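Local coordinates for adenosylmethionine-8-amino-7-oxononanoate aminotransferase (Methanocaldococcus jannaschii, PDB 6ZHK), which probably transfers the amino group of S-adenosylmethionine to 7-keto-8-aminopelargonate in biotin biosynthesis, as a homodimeric, pyridoxal-phosphate-dependent class III aminotransferase, at residues H112-F117 with T315-Y320; Q135-R140 with D262-L267; Y250-A255 with N285-K290; A125-I130 with G157-A162; I99-K104 with S347-T352. All coordinates share one frame; numbering follows the deposited sequence.

Interaction 1. Residues H112-F117 with T315-Y320; sequences HLTKVF and TTDEIY. With MG (magnesium ion), chain C.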
# COMPACT_ATOMS: atom_id res chain seq x y z
N HIS A 112 -23.03 -7.45 11.04
CA HIS A 112 -23.33 -7.54 9.62
C HIS A 112 -22.03 -7.54 8.81
O HIS A 112 -22.10 -7.74 7.61
CB HIS A 112 -24.24 -6.42 9.12
CG HIS A 112 -23.65 -5.06 9.33
ND1 HIS A 112 -23.58 -4.49 10.58
CD2 HIS A 112 -23.10 -4.17 8.47
CE1 HIS A 112 -22.99 -3.32 10.50
NE2 HIS A 112 -22.68 -3.09 9.22
N LEU A 113 -20.90 -7.30 9.48
CA LEU A 113 -19.63 -7.29 8.73
C LEU A 113 -18.93 -8.62 8.98
O LEU A 113 -18.45 -8.91 10.10
CB LEU A 113 -18.76 -6.10 9.15
CG LEU A 113 -19.37 -4.70 8.96
CD1 LEU A 113 -18.58 -3.60 9.68
CD2 LEU A 113 -19.45 -4.34 7.47
N THR A 114 -18.87 -9.41 7.89
CA THR A 114 -18.64 -10.84 7.95
C THR A 114 -17.51 -11.27 7.02
O THR A 114 -17.20 -12.47 6.96
CB THR A 114 -19.92 -11.58 7.53
OG1 THR A 114 -20.38 -10.97 6.33
CG2 THR A 114 -21.02 -11.46 8.57
N LYS A 115 -16.95 -10.35 6.25
CA LYS A 115 -15.92 -10.79 5.29
C LYS A 115 -14.74 -9.81 5.37
O LYS A 115 -14.97 -8.64 5.67
CB LYS A 115 -16.46 -10.76 3.86
CG LYS A 115 -17.55 -11.83 3.60
CD LYS A 115 -16.97 -13.23 3.67
CE LYS A 115 -17.96 -14.33 3.33
NZ LYS A 115 -18.74 -14.71 4.53
N VAL A 116 -13.53 -10.31 5.12
CA VAL A 116 -12.31 -9.53 5.35
C VAL A 116 -11.46 -9.61 4.09
O VAL A 116 -11.17 -10.73 3.65
CB VAL A 116 -11.49 -10.11 6.55
CG1 VAL A 116 -10.09 -9.48 6.61
CG2 VAL A 116 -12.22 -9.85 7.85
N PHE A 117 -11.11 -8.45 3.51
CA PHE A 117 -10.19 -8.41 2.39
C PHE A 117 -8.99 -7.59 2.88
O PHE A 117 -9.13 -6.41 3.19
CB PHE A 117 -10.86 -7.68 1.20
CG PHE A 117 -10.10 -7.86 -0.08
CD1 PHE A 117 -8.88 -7.23 -0.30
CD2 PHE A 117 -10.60 -8.72 -1.04
CE1 PHE A 117 -8.14 -7.49 -1.45
CE2 PHE A 117 -9.89 -8.96 -2.22
CZ PHE A 117 -8.65 -8.39 -2.39
N THR A 315 -16.72 -6.23 4.67
CA THR A 315 -17.99 -6.03 3.97
C THR A 315 -19.04 -7.03 4.49
O THR A 315 -18.73 -7.96 5.27
CB THR A 315 -17.87 -6.21 2.44
OG1 THR A 315 -17.80 -7.61 2.18
CG2 THR A 315 -16.59 -5.65 1.85
N THR A 316 -20.28 -6.78 4.06
CA THR A 316 -21.45 -7.60 4.28
C THR A 316 -21.39 -8.78 3.33
O THR A 316 -20.63 -8.74 2.36
CB THR A 316 -22.73 -6.80 4.01
OG1 THR A 316 -22.65 -6.41 2.62
CG2 THR A 316 -22.83 -5.60 4.93
N ASP A 317 -22.13 -9.85 3.65
CA ASP A 317 -22.19 -10.94 2.69
C ASP A 317 -22.90 -10.49 1.41
O ASP A 317 -22.66 -11.07 0.34
CB ASP A 317 -22.94 -12.15 3.26
CG ASP A 317 -22.11 -12.97 4.25
OD1 ASP A 317 -20.88 -12.75 4.35
OD2 ASP A 317 -22.72 -13.83 4.88
N GLU A 318 -23.80 -9.51 1.55
CA GLU A 318 -24.57 -9.04 0.40
C GLU A 318 -23.59 -8.55 -0.68
O GLU A 318 -23.69 -8.90 -1.85
CB GLU A 318 -25.58 -7.97 0.81
CG GLU A 318 -26.20 -7.17 -0.35
CD GLU A 318 -27.04 -7.84 -1.44
OE1 GLU A 318 -27.55 -8.98 -1.19
OE2 GLU A 318 -27.20 -7.22 -2.59
N ILE A 319 -22.59 -7.80 -0.26
CA ILE A 319 -21.65 -7.27 -1.23
C ILE A 319 -20.80 -8.41 -1.80
O ILE A 319 -20.66 -8.51 -3.02
CB ILE A 319 -20.81 -6.15 -0.60
CG1 ILE A 319 -21.67 -4.91 -0.35
CG2 ILE A 319 -19.53 -5.86 -1.44
CD1 ILE A 319 -22.36 -4.32 -1.55
N TYR A 320 -20.24 -9.24 -0.92
CA TYR A 320 -19.37 -10.33 -1.29
C TYR A 320 -20.08 -11.25 -2.30
O TYR A 320 -19.50 -11.77 -3.25
CB TYR A 320 -19.00 -11.06 0.01
CG TYR A 320 -18.31 -12.40 -0.09
CD1 TYR A 320 -19.03 -13.58 -0.30
CD2 TYR A 320 -16.93 -12.52 0.12
CE1 TYR A 320 -18.40 -14.82 -0.35
CE2 TYR A 320 -16.29 -13.75 0.11
CZ TYR A 320 -17.03 -14.90 -0.12
OH TYR A 320 -16.42 -16.11 -0.07
MG MG C . -18.39 -8.50 12.27
O HOH W 1 -23.61 -9.78 6.08
O HOH W 2 -19.58 -10.23 12.54
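Asp-317 OD1 holds two donors from the 112-117 segment, one on each face of its carboxylate. Thr-114 OG1 gives its proton at 2.7 Å to Asp-317 OD1, from well above the plane. From the other face Lys-115 NZ makes a salt bridge of 2.9 Å to Asp-317 OD1, on the syn side; the ammonium also bonds to Glu-19 O of the second subunit. On the backbone, Thr-114 N and Lys-115 N both donate to Thr-315 O, a classic beta bulge, and Thr-315 N returns a bond to Lys-115 O. Thr-316 OG1 caps the helix by accepting from Ile-319 N. Leu-113 O binds the magnesium ion at 2.2 Å. A lysine chain bent at chi2 (-67°) and again at chi4 crosses the Tyr-320 ring at about a right angle, with Lys-115 CE 3.5 Å above the ring centre. Farther out, Thr-316 CG2 touches the His-112 ring at its edge, 3.8 Å from His-112 CD2. An alanine in place of Asp-317 would probably leave the Thr-114 hydroxyl and the Lys-115 ammonium without their shared acceptor. The run from Leu-113 to Lys-115 thus combines a metal ligand, a beta bulge and a salt bridge at the dimer interface.

Interaction 2. Residues Q135-R140 with D262-L267; sequences QYYVLR and DVIFIL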
# COMPACT_ATOMS: atom_id res chain seq x y z
N GLN A 135 -18.09 -2.13 -8.47
CA GLN A 135 -18.32 -3.36 -9.22
C GLN A 135 -19.53 -4.12 -8.69
O GLN A 135 -20.24 -4.76 -9.48
CB GLN A 135 -17.05 -4.20 -9.33
CG GLN A 135 -17.31 -5.46 -10.17
CD GLN A 135 -16.01 -6.12 -10.50
OE1 GLN A 135 -14.98 -5.90 -9.85
NE2 GLN A 135 -16.09 -7.08 -11.42
N TYR A 136 -19.85 -3.95 -7.40
CA TYR A 136 -21.09 -4.53 -6.89
C TYR A 136 -22.26 -4.13 -7.80
O TYR A 136 -23.08 -4.97 -8.20
CB TYR A 136 -21.35 -4.03 -5.48
CG TYR A 136 -22.73 -4.32 -4.91
CD1 TYR A 136 -23.07 -5.58 -4.41
CD2 TYR A 136 -23.68 -3.32 -4.88
CE1 TYR A 136 -24.33 -5.81 -3.82
CE2 TYR A 136 -24.94 -3.55 -4.31
CZ TYR A 136 -25.27 -4.80 -3.83
OH TYR A 136 -26.50 -4.99 -3.23
N TYR A 137 -22.41 -2.83 -8.06
CA TYR A 137 -23.59 -2.37 -8.78
C TYR A 137 -23.52 -2.80 -10.24
O TYR A 137 -24.55 -3.13 -10.82
CB TYR A 137 -23.76 -0.85 -8.70
CG TYR A 137 -24.20 -0.38 -7.33
CD1 TYR A 137 -25.48 -0.67 -6.86
CD2 TYR A 137 -23.32 0.30 -6.48
CE1 TYR A 137 -25.92 -0.23 -5.61
CE2 TYR A 137 -23.76 0.74 -5.24
CZ TYR A 137 -25.04 0.47 -4.80
OH TYR A 137 -25.42 0.90 -3.55
N VAL A 138 -22.32 -2.84 -10.84
CA VAL A 138 -22.27 -3.35 -12.19
C VAL A 138 -22.79 -4.79 -12.22
O VAL A 138 -23.54 -5.20 -13.13
CB VAL A 138 -20.82 -3.33 -12.69
CG1 VAL A 138 -20.68 -4.15 -13.95
CG2 VAL A 138 -20.33 -1.90 -12.87
N LEU A 139 -22.36 -5.61 -11.26
CA LEU A 139 -22.68 -7.02 -11.28
C LEU A 139 -24.17 -7.20 -10.97
O LEU A 139 -24.78 -8.11 -11.47
CB LEU A 139 -21.85 -7.77 -10.21
CG LEU A 139 -20.38 -8.00 -10.62
CD1 LEU A 139 -19.59 -8.53 -9.44
CD2 LEU A 139 -20.30 -8.97 -11.79
N ARG A 140 -24.70 -6.33 -10.14
CA ARG A 140 -26.10 -6.46 -9.74
C ARG A 140 -27.03 -5.98 -10.87
O ARG A 140 -28.24 -6.18 -10.80
CB ARG A 140 -26.38 -5.58 -8.52
CG ARG A 140 -27.67 -5.94 -7.79
CD ARG A 140 -27.80 -5.03 -6.57
NE ARG A 140 -28.11 -3.62 -6.88
CZ ARG A 140 -28.69 -2.78 -6.05
NH1 ARG A 140 -28.99 -1.57 -6.46
NH2 ARG A 140 -28.91 -3.12 -4.79
N ASP A 262 -30.84 2.99 -1.15
CA ASP A 262 -30.18 1.94 -1.88
C ASP A 262 -28.79 2.39 -2.32
O ASP A 262 -28.42 2.11 -3.46
CB ASP A 262 -30.99 1.47 -3.11
CG ASP A 262 -30.43 0.22 -3.78
OD1 ASP A 262 -29.89 -0.69 -3.07
OD2 ASP A 262 -30.50 0.17 -5.04
N VAL A 263 -28.06 3.07 -1.44
CA VAL A 263 -26.67 3.41 -1.70
C VAL A 263 -25.73 2.72 -0.69
O VAL A 263 -26.00 2.73 0.49
CB VAL A 263 -26.45 4.94 -1.70
CG1 VAL A 263 -24.95 5.33 -1.88
CG2 VAL A 263 -27.38 5.66 -2.68
N ILE A 264 -24.59 2.18 -1.14
CA ILE A 264 -23.55 1.62 -0.25
C ILE A 264 -22.94 2.75 0.60
O ILE A 264 -22.60 3.84 0.10
CB ILE A 264 -22.45 0.88 -1.05
CG1 ILE A 264 -22.90 -0.54 -1.39
CG2 ILE A 264 -21.15 0.82 -0.25
CD1 ILE A 264 -22.00 -1.19 -2.45
N PHE A 265 -22.77 2.45 1.91
CA PHE A 265 -22.14 3.41 2.81
C PHE A 265 -20.81 2.81 3.25
O PHE A 265 -20.77 1.70 3.80
CB PHE A 265 -23.03 3.69 4.04
CG PHE A 265 -22.43 4.67 5.04
CD1 PHE A 265 -21.65 5.75 4.61
CD2 PHE A 265 -22.63 4.53 6.40
CE1 PHE A 265 -21.10 6.65 5.51
CE2 PHE A 265 -22.06 5.41 7.32
CZ PHE A 265 -21.31 6.48 6.87
N ILE A 266 -19.69 3.54 2.96
CA ILE A 266 -18.37 3.11 3.34
C ILE A 266 -17.92 3.95 4.51
O ILE A 266 -17.95 5.16 4.40
CB ILE A 266 -17.41 3.33 2.14
CG1 ILE A 266 -17.94 2.57 0.91
CG2 ILE A 266 -16.01 2.93 2.60
CD1 ILE A 266 -16.93 2.69 -0.30
N LEU A 267 -17.50 3.32 5.61
CA LEU A 267 -16.98 4.11 6.72
C LEU A 267 -15.49 3.83 6.81
O LEU A 267 -15.04 2.69 6.92
CB LEU A 267 -17.68 3.74 8.02
CG LEU A 267 -17.50 4.71 9.20
CD1 LEU A 267 -18.24 6.00 8.89
CD2 LEU A 267 -18.05 4.07 10.51
O HOH W 3 -27.20 -0.61 -2.35
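Arg-140 and Asp-262 meet tip to tip where helix 122-140 packs beside the lead-in to strand 265-268, against the large mixed sheet of the PLP-dependent aminotransferase fold. Asp-262 itself closes the preceding helix in a Schellman motif. The tight part lies at Ile-264, whose side chain points to the helix. With CD1 trans at chi2 (167°), the isoleucine's end methyl reaches both tyrosines: Ile-264 CD1 is 3.6 Å from Tyr-136 CD2 and 3.8 Å from Tyr-137 CE2. The tyrosines also pack on one another, Tyr-136 CD2 standing over the centre of the Tyr-137 ring. Tyr-137 slides past Ile-264 in the opposite direction, and its hydroxyl accepts a weak bond of 2.9 Å from Ile-264 N. Ile-319, from helix 317-321, packs against both Tyr-136 and Ile-264.

Toward the partly exposed side the contact becomes polar and hydrated. Water 3 joins Tyr-137 OH to Asp-262 OD1, to which it donates. Arg-145 forms a second salt bridge with Asp-262, so the acid is shared by two arginines whose like charges lie close, a repulsion that Asp-262 and Asp-142, a further partner of Arg-140, would probably offset. Guanidinium and carboxylate planes lie only 21° apart, and each acid oxygen uses its syn lone pair: Arg-140 NH1 reaches Asp-262 OD2 at 2.7 Å, and Arg-140 NH2 reaches Asp-262 OD1 at 3.1 Å.

Interaction 3. Residues Y250-A255 with N285-K290; sequences YIEGVA and NEELKK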
# COMPACT_ATOMS: atom_id res chain seq x y z
N TYR A 250 -24.90 12.55 13.09
CA TYR A 250 -24.67 12.84 11.69
C TYR A 250 -24.50 11.54 10.90
O TYR A 250 -25.20 11.33 9.90
CB TYR A 250 -23.53 13.85 11.48
CG TYR A 250 -23.31 14.18 10.02
CD1 TYR A 250 -22.44 13.41 9.24
CD2 TYR A 250 -23.86 15.31 9.46
CE1 TYR A 250 -22.17 13.74 7.93
CE2 TYR A 250 -23.60 15.67 8.13
CZ TYR A 250 -22.74 14.88 7.37
OH TYR A 250 -22.49 15.18 6.07
N ILE A 251 -23.56 10.70 11.35
CA ILE A 251 -23.27 9.43 10.69
C ILE A 251 -24.52 8.55 10.67
O ILE A 251 -24.84 7.92 9.66
CB ILE A 251 -22.08 8.69 11.36
CG1 ILE A 251 -20.82 9.56 11.48
CG2 ILE A 251 -21.84 7.36 10.64
CD1 ILE A 251 -19.88 9.42 10.34
N GLU A 252 -25.26 8.52 11.80
CA GLU A 252 -26.48 7.73 11.85
C GLU A 252 -27.49 8.20 10.80
O GLU A 252 -28.10 7.37 10.19
CB GLU A 252 -27.13 7.77 13.25
CG GLU A 252 -26.23 7.17 14.33
CD GLU A 252 -25.30 8.11 15.10
OE1 GLU A 252 -24.77 9.11 14.54
OE2 GLU A 252 -25.08 7.84 16.27
N GLY A 253 -27.70 9.50 10.64
CA GLY A 253 -28.68 9.97 9.66
C GLY A 253 -28.21 9.70 8.23
O GLY A 253 -29.00 9.35 7.35
N VAL A 254 -26.89 9.81 7.99
CA VAL A 254 -26.40 9.48 6.65
C VAL A 254 -26.59 7.99 6.37
O VAL A 254 -27.09 7.59 5.33
CB VAL A 254 -24.92 9.90 6.49
CG1 VAL A 254 -24.33 9.30 5.22
CG2 VAL A 254 -24.73 11.41 6.54
N ALA A 255 -26.20 7.15 7.31
CA ALA A 255 -26.40 5.72 7.13
C ALA A 255 -27.86 5.40 6.86
O ALA A 255 -28.18 4.53 6.04
CB ALA A 255 -25.88 4.99 8.36
N ASN A 285 -22.06 1.18 17.46
CA ASN A 285 -23.05 2.21 17.70
C ASN A 285 -24.36 1.47 17.54
O ASN A 285 -24.52 0.75 16.56
CB ASN A 285 -22.83 3.32 16.67
CG ASN A 285 -23.93 4.36 16.62
OD1 ASN A 285 -25.08 4.03 16.38
ND2 ASN A 285 -23.55 5.61 16.73
N GLU A 286 -25.23 1.52 18.56
CA GLU A 286 -26.41 0.66 18.47
C GLU A 286 -27.27 1.02 17.27
O GLU A 286 -27.85 0.15 16.64
CB GLU A 286 -27.33 0.70 19.72
CG GLU A 286 -26.92 -0.25 20.84
CD GLU A 286 -26.26 -1.58 20.47
OE1 GLU A 286 -26.86 -2.42 19.69
OE2 GLU A 286 -25.13 -1.80 20.98
N GLU A 287 -27.36 2.31 16.96
CA GLU A 287 -28.19 2.72 15.85
C GLU A 287 -27.61 2.20 14.53
O GLU A 287 -28.33 1.60 13.73
CB GLU A 287 -28.25 4.24 15.81
CG GLU A 287 -29.20 4.76 14.74
CD GLU A 287 -29.83 6.11 15.06
OE1 GLU A 287 -29.71 6.56 16.21
OE2 GLU A 287 -30.40 6.72 14.13
N LEU A 288 -26.31 2.37 14.34
CA LEU A 288 -25.68 1.87 13.12
C LEU A 288 -25.78 0.35 13.03
O LEU A 288 -26.01 -0.24 11.96
CB LEU A 288 -24.21 2.30 13.16
CG LEU A 288 -23.98 3.78 12.87
CD1 LEU A 288 -22.47 4.07 12.87
CD2 LEU A 288 -24.57 4.15 11.50
N LYS A 289 -25.58 -0.32 14.18
CA LYS A 289 -25.76 -1.77 14.17
C LYS A 289 -27.16 -2.19 13.72
O LYS A 289 -27.34 -3.16 12.96
CB LYS A 289 -25.50 -2.39 15.55
CG LYS A 289 -24.05 -2.41 15.99
CD LYS A 289 -23.98 -3.20 17.31
CE LYS A 289 -22.63 -3.07 17.97
NZ LYS A 289 -22.48 -4.12 19.01
N LYS A 290 -28.18 -1.47 14.18
CA LYS A 290 -29.55 -1.81 13.84
C LYS A 290 -29.82 -1.60 12.33
O LYS A 290 -30.54 -2.38 11.72
CB LYS A 290 -30.52 -1.05 14.76
CG LYS A 290 -31.84 -1.77 15.02
CD LYS A 290 -32.68 -2.19 13.79
CE LYS A 290 -33.36 -3.56 13.88
NZ LYS A 290 -33.34 -4.16 15.24
O HOH W 4 -27.06 6.81 17.76
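Ile-251 is the first residue of helix 250-255 to meet the other helix, its CG2 lying 4.0 Å from Leu-288 CD1. The same methyl also packs on Phe-265 of strand 265-268, and Ile-251 CD1 on Leu-267.

One residue on, Glu-252 sets off toward the 285-290 segment. Its chain bends at chi2 (92°), and Glu-252 OE2 accepts a nearly straight bond of 2.7 Å from Asn-285 ND2. The acceptor lies in the amide plane of Asn-285, whereas the nitrogen comes from above the carboxylate plane; the two flat groups are turned 70° apart. Asn-285 works twice, since its OD1 caps the helix that follows by accepting from Leu-288 N at 2.9 Å. An alanine at Asn-285 would probably leave Leu-288 N without its cap and Glu-252 OE2 without its amide donor. Glu-287 crosses Glu-252 at about a right angle and rests its OE2 3.5 Å from Glu-252 CB. Water 4 donates to both acids, which probably eases their repulsion, with Glu-252 OE2 and Glu-287 OE1 4.8 Å apart.

A turn further along, Ala-255 CB meets Leu-288 CD2 at 3.5 Å, where the small methyl lets the leucine branch come close. The short axes run 12° from parallel and 9.7 Å apart: two neighbouring helices that precede and follow strand 265-268, in the alternating helix-strand order of the PLP-dependent aminotransferase fold.

Interaction 4. Residues A125-I130 with G157-A162; sequences AVEIAI and GDTVGA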
# COMPACT_ATOMS: atom_id res chain seq x y z
N ALA A 125 -7.08 0.25 1.45
CA ALA A 125 -8.33 -0.32 1.93
C ALA A 125 -9.50 0.47 1.35
O ALA A 125 -10.53 -0.09 0.98
CB ALA A 125 -8.37 -0.26 3.45
N VAL A 126 -9.34 1.79 1.27
CA VAL A 126 -10.39 2.64 0.71
C VAL A 126 -10.50 2.44 -0.81
O VAL A 126 -11.58 2.35 -1.37
CB VAL A 126 -10.06 4.10 1.10
CG1 VAL A 126 -10.79 5.07 0.20
CG2 VAL A 126 -10.38 4.37 2.56
N GLU A 127 -9.38 2.27 -1.54
CA GLU A 127 -9.43 2.01 -2.97
C GLU A 127 -10.16 0.69 -3.23
O GLU A 127 -10.91 0.53 -4.19
CB GLU A 127 -8.01 1.85 -3.53
CG GLU A 127 -7.18 3.14 -3.49
CD GLU A 127 -7.06 3.89 -4.80
OE1 GLU A 127 -7.60 3.39 -5.82
OE2 GLU A 127 -6.43 5.00 -4.80
N ILE A 128 -10.00 -0.27 -2.33
CA ILE A 128 -10.63 -1.56 -2.50
C ILE A 128 -12.12 -1.43 -2.21
O ILE A 128 -12.94 -2.01 -2.95
CB ILE A 128 -9.96 -2.60 -1.57
CG1 ILE A 128 -8.55 -2.93 -2.10
CG2 ILE A 128 -10.83 -3.86 -1.43
CD1 ILE A 128 -7.68 -3.65 -1.00
N ALA A 129 -12.45 -0.66 -1.17
CA ALA A 129 -13.84 -0.38 -0.86
C ALA A 129 -14.50 0.29 -2.09
O ALA A 129 -15.63 -0.04 -2.45
CB ALA A 129 -13.96 0.50 0.37
N ILE A 130 -13.84 1.28 -2.66
CA ILE A 130 -14.38 1.98 -3.83
C ILE A 130 -14.69 0.95 -4.92
O ILE A 130 -15.75 1.02 -5.55
CB ILE A 130 -13.39 3.10 -4.31
CG1 ILE A 130 -13.46 4.32 -3.40
CG2 ILE A 130 -13.55 3.48 -5.79
CD1 ILE A 130 -12.26 5.29 -3.67
N GLY A 157 -6.62 9.28 2.05
CA GLY A 157 -5.33 8.82 1.58
C GLY A 157 -4.92 9.53 0.31
O GLY A 157 -5.66 10.37 -0.22
N ASP A 158 -3.79 9.08 -0.26
CA ASP A 158 -3.15 9.89 -1.29
C ASP A 158 -3.03 9.19 -2.66
O ASP A 158 -2.51 9.81 -3.60
CB ASP A 158 -1.71 10.25 -0.90
CG ASP A 158 -1.63 11.00 0.42
OD1 ASP A 158 -2.56 11.79 0.68
OD2 ASP A 158 -0.73 10.67 1.18
N THR A 159 -3.46 7.91 -2.80
CA THR A 159 -3.51 7.34 -4.14
C THR A 159 -4.71 7.94 -4.91
O THR A 159 -5.54 8.64 -4.34
CB THR A 159 -3.50 5.81 -4.06
OG1 THR A 159 -4.52 5.48 -3.11
CG2 THR A 159 -2.18 5.31 -3.51
N VAL A 160 -4.79 7.67 -6.21
CA VAL A 160 -5.72 8.45 -7.06
C VAL A 160 -7.18 8.21 -6.65
O VAL A 160 -7.99 9.13 -6.58
CB VAL A 160 -5.47 8.14 -8.54
CG1 VAL A 160 -6.57 8.66 -9.45
CG2 VAL A 160 -4.12 8.76 -8.93
N GLY A 161 -7.55 6.96 -6.41
CA GLY A 161 -8.89 6.66 -5.94
C GLY A 161 -9.21 7.30 -4.59
O GLY A 161 -10.30 7.93 -4.44
N ALA A 162 -8.25 7.16 -3.64
CA ALA A 162 -8.45 7.79 -2.33
C ALA A 162 -8.57 9.31 -2.47
O ALA A 162 -9.38 9.92 -1.79
CB ALA A 162 -7.29 7.44 -1.38
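Glu-127 reaches from helix 122-140 into the start of helix 160-165, and its carboxylate carries most of the contact. From CB the chain goes to CG, anti to the carbonyl carbon (chi1 -67°), and Glu-127 CG passes 3.6 Å from Thr-159 OG1. A bend at chi2 (-101°) then turns CD toward the opening turn of the other helix, where it lies close to the Thr-159 hydroxyl and Gly-161 N.

At the tip the two oxygens part. Glu-127 OE2 takes the proton of Thr-159 OG1 at 2.6 Å, on the anti side and somewhat out of the carboxylate plane. From the opposite face Ala-162 N donates to Glu-127 OE2 at 3.1 Å, and Gly-161 N adds a weak bond of 2.8 Å to Glu-127 OE2. Thr-159 holds the N-cap position of helix 160-165 without a capping bond of its own, and Glu-127 of helix 122-140 accepts from NH groups of the first turn. The positive end of that helix probably helps to stabilise the buried negative charge.

Glu-127 OE1 lies 3.5 Å from Gly-161 CA, where any CB would clash with it, and accepts from Val-160 N of the second subunit, so the same carboxylate ties the dimer together. Beside it, Ile-130 CD1 lies against the glycine backbone, 3.4 Å from Gly-161 O. Val-126, on the flank near Ala-162, has its side chain about 4 Å from that of Asp-268, a predicted pyridoxal phosphate ligand.

Interaction 5. Residues I99-K104 with S347-T352; sequences ILLAKK and SAALAT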
# COMPACT_ATOMS: atom_id res chain seq x y z
N ILE A 99 -5.86 -16.41 8.70
CA ILE A 99 -7.14 -17.05 8.94
C ILE A 99 -7.58 -16.72 10.36
O ILE A 99 -8.77 -16.43 10.59
CB ILE A 99 -7.08 -18.58 8.69
CG1 ILE A 99 -6.84 -18.87 7.20
CG2 ILE A 99 -8.38 -19.25 9.14
CD1 ILE A 99 -6.27 -20.26 6.89
N LEU A 100 -6.67 -16.91 11.33
CA LEU A 100 -7.04 -16.64 12.72
C LEU A 100 -7.43 -15.16 12.90
O LEU A 100 -8.39 -14.81 13.58
CB LEU A 100 -5.86 -16.98 13.63
CG LEU A 100 -5.34 -18.42 13.57
CD1 LEU A 100 -4.13 -18.60 14.48
CD2 LEU A 100 -6.45 -19.37 14.02
N LEU A 101 -6.66 -14.28 12.27
CA LEU A 101 -6.96 -12.87 12.37
C LEU A 101 -8.29 -12.52 11.68
O LEU A 101 -9.04 -11.65 12.21
CB LEU A 101 -5.81 -12.09 11.69
CG LEU A 101 -6.07 -10.59 11.67
CD1 LEU A 101 -6.26 -10.04 13.11
CD2 LEU A 101 -4.88 -9.89 10.99
N ALA A 102 -8.63 -13.19 10.56
CA ALA A 102 -9.86 -12.77 9.86
C ALA A 102 -11.05 -13.12 10.77
O ALA A 102 -11.99 -12.36 10.89
CB ALA A 102 -10.00 -13.42 8.48
N LYS A 103 -10.99 -14.28 11.41
CA LYS A 103 -12.08 -14.64 12.31
C LYS A 103 -12.15 -13.63 13.47
O LYS A 103 -13.24 -13.22 13.87
CB LYS A 103 -11.87 -16.07 12.82
CG LYS A 103 -12.89 -16.50 13.90
CD LYS A 103 -12.88 -18.02 14.10
CE LYS A 103 -13.68 -18.49 15.31
NZ LYS A 103 -14.92 -17.69 15.47
N LYS A 104 -11.02 -13.24 14.04
CA LYS A 104 -11.08 -12.29 15.14
C LYS A 104 -11.69 -10.96 14.70
O LYS A 104 -12.46 -10.35 15.44
CB LYS A 104 -9.69 -12.01 15.71
CG LYS A 104 -8.98 -13.14 16.46
CD LYS A 104 -9.69 -13.69 17.68
CE LYS A 104 -8.70 -14.44 18.59
NZ LYS A 104 -9.43 -15.44 19.40
N SER A 347 0.50 -11.39 12.30
CA SER A 347 0.94 -11.77 13.65
C SER A 347 0.90 -10.55 14.58
O SER A 347 0.45 -10.71 15.73
CB SER A 347 2.30 -12.41 13.60
OG SER A 347 3.30 -11.41 13.36
N ALA A 348 1.35 -9.35 14.12
CA ALA A 348 1.30 -8.15 14.96
C ALA A 348 -0.15 -7.85 15.34
O ALA A 348 -0.44 -7.50 16.50
CB ALA A 348 1.96 -6.94 14.35
N ALA A 349 -1.07 -7.96 14.36
CA ALA A 349 -2.45 -7.63 14.65
C ALA A 349 -3.07 -8.61 15.64
O ALA A 349 -3.91 -8.20 16.45
CB ALA A 349 -3.29 -7.58 13.38
N LEU A 350 -2.77 -9.91 15.49
CA LEU A 350 -3.28 -10.91 16.42
C LEU A 350 -2.87 -10.55 17.83
O LEU A 350 -3.72 -10.56 18.74
CB LEU A 350 -2.76 -12.31 16.04
CG LEU A 350 -3.49 -12.97 14.88
CD1 LEU A 350 -2.74 -14.23 14.41
CD2 LEU A 350 -4.94 -13.35 15.26
N ALA A 351 -1.57 -10.20 18.01
CA ALA A 351 -1.12 -9.83 19.35
C ALA A 351 -1.87 -8.60 19.85
O ALA A 351 -2.24 -8.54 21.03
CB ALA A 351 0.37 -9.56 19.42
N THR A 352 -2.07 -7.62 18.94
CA THR A 352 -2.77 -6.40 19.30
C THR A 352 -4.15 -6.73 19.85
O THR A 352 -4.53 -6.19 20.91
CB THR A 352 -2.77 -5.37 18.16
OG1 THR A 352 -1.41 -5.07 17.89
CG2 THR A 352 -3.43 -4.04 18.51
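Leu-350 is the bump of this contact: its CD2 methyl presses onto the backbone of helix 99-104, 3.6 Å from Leu-101 CA. The hollow it enters is lined by Leu-100 CB at 4.1 Å from Leu-350 CD2, by Leu-101 CB at 3.9 Å from the same methyl, and on the more exposed flank by Lys-104 CG. CG anti to the carbonyl carbon (chi1 -78°) brings the fork of Leu-350 over the neighbouring helix, although its CB sets off to one side, and CD2 is the branch that makes the contact.

In return, Leu-101 reaches back toward helix 347-352. Its CG is anti to the backbone N (chi1 177°), and both methyls straddle the small side chain of Ala-349: Leu-101 CD2 lies 3.7 Å from Ala-349 CB and Leu-101 CD1 3.9 Å from it. A large side chain thus meets a small one, and the two leucines pass each other obliquely.

The contact is apolar throughout. Trp-16 of the second subunit packs on Leu-100, while Leu-353 and Cys-346 of helix 343-358 continue the packing around Leu-101. The short axes approach to 9.5 Å in a helix pair packed at 41°, joining helices 96-108 and 343-358 beside strand 115-119 in the large sheet of the PLP-dependent aminotransferase fold.

In the fold
Interaction 5 closes the widest loop along the chain; interaction 1 is nested inside it, and interactions 2, 3 and 4 lie inside interaction 1. Interactions 2 and 4 share helix 122-140, with centres about 15 Å apart, and their segments alternate along the chain, as do those of 2 and 3. Interactions 1 and 2, about 12 Å apart between centres, reach the same seven-stranded sheet and touch through Ile-319. Phe-117 on Ile-128 joins 1 to 4, and Phe-265 on Ala-255 joins 2 to 3. Interactions 2 and 5 stand farthest apart, about 28 Å between centres. All but interaction 3 touch the second subunit, so four of the five places join the fold to the dimer interface, and interaction 3 lies within one subunit.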